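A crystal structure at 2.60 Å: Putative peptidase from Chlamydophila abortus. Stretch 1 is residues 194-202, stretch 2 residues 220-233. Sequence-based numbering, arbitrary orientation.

Stretch 1, residues 194-202: PFGQATDSE
Stretch 2 (220-233) TDRELRKTSYLAQC

Stretch 1 is extended through Asp200, with a short strand at 197-199, and turns at Ser201 and Glu202; the strand is laid against the helix 222-233 of stretch 2. The two run nearly antiparallel (158° between their N-to-C directions), with axes 6.2 Å apart at closest approach; Ala198 CA lies 4.6 Å from Ser228 CA and Asp200 CA 4.5 Å from Leu224 CA. Together they bury 506 Å². The helix has regular i to i+4 backbone bonds, from Arg225 N to Asp221 O (3.2 Å) onward.

Pro194 (phi/psi -77/142) stays out of reach. Phe195 (-81/161, chi1 m, chi2 -85°) starts sideways, but its ring reaches back to the helix, where Gln232 (chi1 m, chi2 m) meets the ring edge, Phe195 CE1 to Gln232 NE2 3.7 Å. Gly196 (-110/-151) passes without side-chain contact. Gln197 (-130/132) points its CA-to-CB bond away, leaving a polar chain exposed; its carbonyl oxygen skirts the helix, Gln197 O to Ala231 CB 4.3 Å.

Ala198 (-84/167) points toward the helix and is buried. Its methyl fits the close approach, with CB 3.8 Å from Leu224 CD1 (Leu224 chi1 t, chi2 p) and 4.0 Å from Ser228 CB (chi1 t). Ala198 and Ser228, both small, suit the place where their CA atoms come within 4.6 Å; Leu224 covers the methyl with CD1.

Thr199 (-139/139, chi1 m) makes the central polar link: its N donates to Thr227 OG1 at 2.7 Å, N-H...O angle 165°. Thr227, chi1 p, points toward the strand, and its hydroxyl also lies 2.9 Å from Glu223 O and 3.1 Å from Thr199 O. Thr199 O sits 3.1 Å from Leu224 N, at an angle too poor for a hydrogen bond, and receives a CA-H...O contact from Leu224 CA at 3.2 Å.

Asp200 (-91/-176, chi1 p, chi2 13°) leaves sideways and its carboxylate leads away from the helix, while its CB packs 3.2 Å from Asp221 OD2.

Ser201 (-64/-41, chi1 m) closes the contact on the helix N-cap. Ser201 N donates to Asp221 OD2 (2.8 Å, 166°) and Ser201 OG to Asp221 OD1 (3.1 Å), so both carboxylate oxygens are engaged. Asp221 (-97/107, chi1 t, chi2 -35°) points toward stretch 1 while its OD1 caps the helix, accepting from Glu223 N at 2.8 Å and, weakly, from Leu224 N at 3.4 Å. An acidic side chain suits this place because free amide hydrogens converge there from both stretches. Glu223 (chi1 t, chi2 p) lends its aliphatic part, CB 3.9 Å from Ser201 N, and its end leads away. Glu202 (-55/-67), poorly ordered, adds almost nothing.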

ATOM      1  N   PRO A 194      23.438  14.913 -11.382  1.00 52.15           N
ATOM      2  CA  PRO A 194      23.283  14.532 -12.786  1.00 54.62           C
ATOM      3  C   PRO A 194      23.275  13.016 -13.006  1.00 56.45           C
ATOM      4  O   PRO A 194      24.010  12.270 -12.346  1.00 53.88           O
ATOM      5  CB  PRO A 194      24.513  15.145 -13.466  1.00 55.24           C
ATOM      6  CG  PRO A 194      25.308  15.871 -12.362  1.00 55.04           C
ATOM      7  CD  PRO A 194      24.804  15.355 -11.057  1.00 55.83           C
ATOM      8  N   PHE A 195      22.433  12.576 -13.932  1.00 55.48           N
ATOM      9  CA  PHE A 195      22.420  11.193 -14.336  1.00 51.98           C
ATOM     10  C   PHE A 195      23.534  10.925 -15.327  1.00 58.49           C
ATOM     11  O   PHE A 195      24.076  11.856 -15.926  1.00 63.90           O
ATOM     12  CB  PHE A 195      21.084  10.848 -14.950  1.00 48.24           C
ATOM     13  CG  PHE A 195      19.984  10.736 -13.951  1.00 45.32           C
ATOM     14  CD1 PHE A 195      19.766   9.549 -13.282  1.00 43.84           C
ATOM     15  CD2 PHE A 195      19.164  11.822 -13.676  1.00 44.89           C
ATOM     16  CE1 PHE A 195      18.748   9.436 -12.347  1.00 47.21           C
ATOM     17  CE2 PHE A 195      18.136  11.719 -12.747  1.00 47.25           C
ATOM     18  CZ  PHE A 195      17.922  10.519 -12.084  1.00 46.66           C
ATOM     19  N   GLY A 196      23.888   9.653 -15.487  1.00 59.68           N
ATOM     20  CA  GLY A 196      24.937   9.267 -16.421  1.00 61.59           C
ATOM     21  C   GLY A 196      24.346   8.538 -17.613  1.00 61.53           C
ATOM     22  O   GLY A 196      23.191   8.772 -17.981  1.00 57.42           O
ATOM     23  N   GLN A 197      25.137   7.641 -18.203  1.00 64.16           N
ATOM     24  CA  GLN A 197      24.729   6.914 -19.408  1.00 63.74           C
ATOM     25  C   GLN A 197      24.900   5.413 -19.335  1.00 57.78           C
ATOM     26  O   GLN A 197      25.959   4.905 -18.967  1.00 54.15           O
ATOM     27  CB  GLN A 197      25.537   7.391 -20.603  1.00 70.27           C
ATOM     28  CG  GLN A 197      24.790   8.330 -21.516  1.00 79.62           C
ATOM     29  CD  GLN A 197      25.735   9.296 -22.203  1.00 84.67           C
ATOM     30  OE1 GLN A 197      25.485   9.742 -23.326  1.00 84.88           O
ATOM     31  NE2 GLN A 197      26.843   9.618 -21.527  1.00 86.11           N
ATOM     32  N   ALA A 198      23.859   4.706 -19.730  1.00 51.53           N
ATOM     33  CA  ALA A 198      23.976   3.284 -19.964  1.00 51.03           C
ATOM     34  C   ALA A 198      24.511   3.016 -21.380  1.00 57.83           C
ATOM     35  O   ALA A 198      24.550   3.925 -22.213  1.00 61.51           O
ATOM     36  CB  ALA A 198      22.642   2.619 -19.768  1.00 40.58           C
ATOM     37  N   THR A 199      24.915   1.766 -21.637  1.00 60.93           N
ATOM     38  CA  THR A 199      25.358   1.314 -22.956  1.00 59.12           C
ATOM     39  C   THR A 199      24.822  -0.083 -23.277  1.00 58.39           C
ATOM     40  O   THR A 199      24.821  -0.964 -22.417  1.00 55.69           O
ATOM     41  CB  THR A 199      26.877   1.245 -23.005  1.00 59.50           C
ATOM     42  OG1 THR A 199      27.412   2.368 -22.300  1.00 64.23           O
ATOM     43  CG2 THR A 199      27.357   1.266 -24.437  1.00 60.12           C
ATOM     44  N   ASP A 200      24.391  -0.303 -24.516  1.00 56.92           N
ATOM     45  CA  ASP A 200      23.989  -1.644 -24.918  1.00 60.11           C
ATOM     46  C   ASP A 200      25.145  -2.436 -25.523  1.00 64.03           C
ATOM     47  O   ASP A 200      26.297  -1.967 -25.529  1.00 67.47           O
ATOM     48  CB  ASP A 200      22.728  -1.646 -25.800  1.00 61.07           C
ATOM     49  CG  ASP A 200      22.923  -0.952 -27.151  1.00 62.59           C
ATOM     50  OD1 ASP A 200      24.087  -0.667 -27.558  1.00 56.38           O
ATOM     51  OD2 ASP A 200      21.876  -0.698 -27.802  1.00 59.10           O
ATOM     52  N   SER A 201      24.856  -3.648 -25.988  1.00 64.61           N
ATOM     53  CA  SER A 201      25.904  -4.504 -26.540  1.00 71.07           C
ATOM     54  C   SER A 201      26.505  -3.891 -27.779  1.00 73.63           C
ATOM     55  O   SER A 201      27.718  -3.942 -27.966  1.00 75.12           O
ATOM     56  CB  SER A 201      25.371  -5.883 -26.880  1.00 67.51           C
ATOM     57  OG  SER A 201      25.199  -6.625 -25.697  1.00 72.85           O
ATOM     58  N   GLU A 202      25.653  -3.315 -28.625  1.00 77.50           N
ATOM     59  CA  GLU A 202      26.129  -2.631 -29.823  1.00 82.22           C
ATOM     60  C   GLU A 202      27.143  -1.588 -29.402  1.00 80.76           C
ATOM     61  O   GLU A 202      28.343  -1.728 -29.653  1.00 80.45           O
ATOM     62  CB  GLU A 202      24.976  -1.988 -30.597  1.00 84.88           C
ATOM     63  CG  GLU A 202      23.809  -2.939 -30.904  1.00 95.11           C
ATOM     64  CD  GLU A 202      24.246  -4.288 -31.498  1.00100.10           C
ATOM     65  OE1 GLU A 202      24.927  -5.071 -30.791  1.00101.93           O
ATOM     66  OE2 GLU A 202      23.889  -4.577 -32.668  1.00100.31           O
ATOM     67  N   THR A 220      16.803  -7.025 -22.015  1.00 60.47           N
ATOM     68  CA  THR A 220      17.167  -8.304 -22.531  1.00 57.42           C
ATOM     69  C   THR A 220      18.660  -8.295 -22.845  1.00 56.40           C
ATOM     70  O   THR A 220      19.289  -9.334 -22.998  1.00 55.15           O
ATOM     71  CB  THR A 220      16.319  -8.540 -23.772  1.00 61.49           C
ATOM     72  OG1 THR A 220      15.679  -9.807 -23.655  1.00 57.38           O
ATOM     73  CG2 THR A 220      17.117  -8.360 -25.098  1.00 53.35           C
ATOM     74  N   ASP A 221      19.227  -7.093 -22.888  1.00 56.91           N
ATOM     75  CA  ASP A 221      20.635  -6.897 -23.185  1.00 52.48           C
ATOM     76  C   ASP A 221      21.400  -6.743 -21.870  1.00 48.78           C
ATOM     77  O   ASP A 221      21.302  -5.730 -21.178  1.00 47.21           O
ATOM     78  CB  ASP A 221      20.769  -5.658 -24.077  1.00 59.24           C
ATOM     79  CG  ASP A 221      22.205  -5.358 -24.492  1.00 64.17           C
ATOM     80  OD1 ASP A 221      23.147  -5.581 -23.691  1.00 63.68           O
ATOM     81  OD2 ASP A 221      22.376  -4.863 -25.628  1.00 66.03           O
ATOM     82  N   ARG A 222      22.152  -7.765 -21.503  1.00 46.67           N
ATOM     83  CA  ARG A 222      22.855  -7.724 -20.231  1.00 43.73           C
ATOM     84  C   ARG A 222      23.744  -6.494 -20.056  1.00 45.74           C
ATOM     85  O   ARG A 222      23.940  -6.022 -18.937  1.00 47.63           O
ATOM     86  CB  ARG A 222      23.675  -8.986 -20.004  1.00 41.44           C
ATOM     87  CG  ARG A 222      23.937  -9.226 -18.530  1.00 47.00           C
ATOM     88  CD  ARG A 222      24.947 -10.312 -18.289  1.00 45.29           C
ATOM     89  NE  ARG A 222      25.155 -10.518 -16.860  1.00 52.34           N
ATOM     90  CZ  ARG A 222      26.101 -11.297 -16.350  1.00 51.74           C
ATOM     91  NH1 ARG A 222      26.926 -11.941 -17.162  1.00 52.54           N
ATOM     92  NH2 ARG A 222      26.227 -11.422 -15.040  1.00 45.66           N
ATOM     93  N   GLU A 223      24.284  -5.975 -21.151  1.00 45.69           N
ATOM     94  CA  GLU A 223      25.254  -4.882 -21.066  1.00 48.31           C
ATOM     95  C   GLU A 223      24.567  -3.577 -20.647  1.00 53.36           C
ATOM     96  O   GLU A 223      25.142  -2.757 -19.912  1.00 57.42           O
ATOM     97  CB  GLU A 223      25.965  -4.692 -22.410  1.00 49.49           C
ATOM     98  CG  GLU A 223      27.119  -3.694 -22.384  1.00 54.76           C
ATOM     99  CD  GLU A 223      28.353  -4.206 -21.624  1.00 61.83           C
ATOM    100  OE1 GLU A 223      28.432  -5.421 -21.295  1.00 64.22           O
ATOM    101  OE2 GLU A 223      29.253  -3.380 -21.355  1.00 66.15           O
ATOM    102  N   LEU A 224      23.341  -3.404 -21.142  1.00 47.55           N
ATOM    103  CA  LEU A 224      22.469  -2.324 -20.760  1.00 46.11           C
ATOM    104  C   LEU A 224      22.126  -2.455 -19.281  1.00 48.78           C
ATOM    105  O   LEU A 224      22.225  -1.474 -18.537  1.00 48.88           O
ATOM    106  CB  LEU A 224      21.197  -2.368 -21.607  1.00 49.87           C
ATOM    107  CG  LEU A 224      20.331  -1.108 -21.711  1.00 53.92           C
ATOM    108  CD1 LEU A 224      21.175   0.044 -22.181  1.00 48.31           C
ATOM    109  CD2 LEU A 224      19.134  -1.319 -22.651  1.00 49.87           C
ATOM    110  N   ARG A 225      21.742  -3.659 -18.845  1.00 44.95           N
ATOM    111  CA  ARG A 225      21.394  -3.859 -17.442  1.00 39.10           C
ATOM    112  C   ARG A 225      22.592  -3.491 -16.589  1.00 37.90           C
ATOM    113  O   ARG A 225      22.475  -2.794 -15.586  1.00 42.63           O
ATOM    114  CB  ARG A 225      20.996  -5.305 -17.168  1.00 42.92           C
ATOM    115  CG  ARG A 225      19.742  -5.766 -17.884  1.00 46.25           C
ATOM    116  CD  ARG A 225      19.064  -6.932 -17.159  1.00 48.95           C
ATOM    117  NE  ARG A 225      19.964  -8.078 -16.985  1.00 54.40           N
ATOM    118  CZ  ARG A 225      20.144  -9.053 -17.877  1.00 50.46           C
ATOM    119  NH1 ARG A 225      19.477  -9.035 -19.029  1.00 49.02           N
ATOM    120  NH2 ARG A 225      21.001 -10.040 -17.614  1.00 45.21           N
ATOM    121  N   LYS A 226      23.762  -3.926 -17.026  1.00 39.92           N
ATOM    122  CA  LYS A 226      24.971  -3.761 -16.244  1.00 38.76           C
ATOM    123  C   LYS A 226      25.419  -2.309 -16.158  1.00 45.53           C
ATOM    124  O   LYS A 226      25.706  -1.817 -15.042  1.00 46.51           O
ATOM    125  CB  LYS A 226      26.084  -4.623 -16.814  1.00 40.29           C
ATOM    126  CG  LYS A 226      27.387  -4.527 -16.095  1.00 40.37           C
ATOM    127  CD  LYS A 226      28.502  -5.111 -16.944  1.00 48.10           C
ATOM    128  CE  LYS A 226      29.819  -4.434 -16.550  1.00 59.14           C
ATOM    129  NZ  LYS A 226      31.084  -5.124 -16.959  1.00 61.46           N
ATOM    130  N   THR A 227      25.492  -1.610 -17.299  1.00 41.71           N
ATOM    131  CA  THR A 227      26.032  -0.221 -17.270  1.00 44.31           C
ATOM    132  C   THR A 227      25.041   0.757 -16.658  1.00 42.26           C
ATOM    133  O   THR A 227      25.423   1.792 -16.120  1.00 47.58           O
ATOM    134  CB  THR A 227      26.436   0.298 -18.639  1.00 43.57           C
ATOM    135  OG1 THR A 227      25.357   0.064 -19.552  1.00 45.81           O
ATOM    136  CG2 THR A 227      27.700  -0.398 -19.128  1.00 43.23           C
ATOM    137  N   SER A 228      23.770   0.386 -16.717  1.00 37.60           N
ATOM    138  CA  SER A 228      22.693   1.129 -16.097  1.00 39.73           C
ATOM    139  C   SER A 228      22.750   1.035 -14.574  1.00 43.54           C
ATOM    140  O   SER A 228      22.811   2.046 -13.867  1.00 48.21           O
ATOM    141  CB  SER A 228      21.377   0.575 -16.607  1.00 37.32           C
ATOM    142  OG  SER A 228      20.320   1.284 -16.030  1.00 44.05           O
ATOM    143  N   TYR A 229      22.750  -0.192 -14.067  1.00 42.27           N
ATOM    144  CA  TYR A 229      22.974  -0.432 -12.641  1.00 39.19           C
ATOM    145  C   TYR A 229      24.247   0.241 -12.117  1.00 41.63           C
ATOM    146  O   TYR A 229      24.209   0.948 -11.113  1.00 46.56           O
ATOM    147  CB  TYR A 229      23.012  -1.943 -12.372  1.00 43.52           C
ATOM    148  CG  TYR A 229      23.425  -2.316 -10.974  1.00 40.31           C
ATOM    149  CD1 TYR A 229      22.494  -2.319  -9.934  1.00 36.88           C
ATOM    150  CD2 TYR A 229      24.755  -2.646 -10.682  1.00 33.02           C
ATOM    151  CE1 TYR A 229      22.868  -2.654  -8.626  1.00 37.33           C
ATOM    152  CE2 TYR A 229      25.139  -2.984  -9.379  1.00 37.32           C
ATOM    153  CZ  TYR A 229      24.185  -2.983  -8.362  1.00 41.82           C
ATOM    154  OH  TYR A 229      24.542  -3.309  -7.083  1.00 44.40           O
ATOM    155  N   LEU A 230      25.379   0.024 -12.783  1.00 44.17           N
ATOM    156  CA  LEU A 230      26.636   0.616 -12.329  1.00 41.79           C
ATOM    157  C   LEU A 230      26.586   2.137 -12.374  1.00 45.78           C
ATOM    158  O   LEU A 230      27.138   2.811 -11.500  1.00 49.96           O
ATOM    159  CB  LEU A 230      27.821   0.105 -13.149  1.00 45.55           C
ATOM    160  CG  LEU A 230      28.170  -1.381 -13.011  1.00 44.74           C
ATOM    161  CD1 LEU A 230      29.307  -1.732 -13.935  1.00 44.05           C
ATOM    162  CD2 LEU A 230      28.537  -1.735 -11.588  1.00 37.08           C
ATOM    163  N   ALA A 231      25.932   2.708 -13.377  1.00 46.28           N
ATOM    164  CA  ALA A 231      25.896   4.176 -13.408  1.00 41.66           C
ATOM    165  C   ALA A 231      25.024   4.698 -12.268  1.00 46.33           C
ATOM    166  O   ALA A 231      25.364   5.698 -11.621  1.00 44.27           O
ATOM    167  CB  ALA A 231      25.428   4.703 -14.750  1.00 32.68           C
ATOM    168  N   GLN A 232      23.909   4.014 -11.995  1.00 46.52           N
ATOM    169  CA  GLN A 232      23.107   4.407 -10.852  1.00 43.37           C
ATOM    170  C   GLN A 232      23.926   4.378  -9.569  1.00 44.55           C
ATOM    171  O   GLN A 232      23.839   5.300  -8.776  1.00 46.27           O
ATOM    172  CB  GLN A 232      21.832   3.591 -10.730  1.00 45.74           C
ATOM    173  CG  GLN A 232      20.788   3.931 -11.776  1.00 54.30           C
ATOM    174  CD  GLN A 232      20.550   5.451 -11.946  1.00 58.70           C
ATOM    175  OE1 GLN A 232      21.352   6.177 -12.573  1.00 50.71           O
ATOM    176  NE2 GLN A 232      19.419   5.923 -11.410  1.00 58.73           N
ATOM    177  N   CYS A 233      24.755   3.360  -9.364  1.00 45.93           N
ATOM    178  CA  CYS A 233      25.547   3.343  -8.138  1.00 45.19           C
ATOM    179  C   CYS A 233      26.505   4.525  -8.079  1.00 47.97           C
ATOM    180  O   CYS A 233      26.669   5.148  -7.034  1.00 46.15           O
ATOM    181  CB  CYS A 233      26.332   2.052  -8.003  1.00 47.18           C
ATOM    182  SG  CYS A 233      25.340   0.590  -7.678  1.00 43.79           S
TER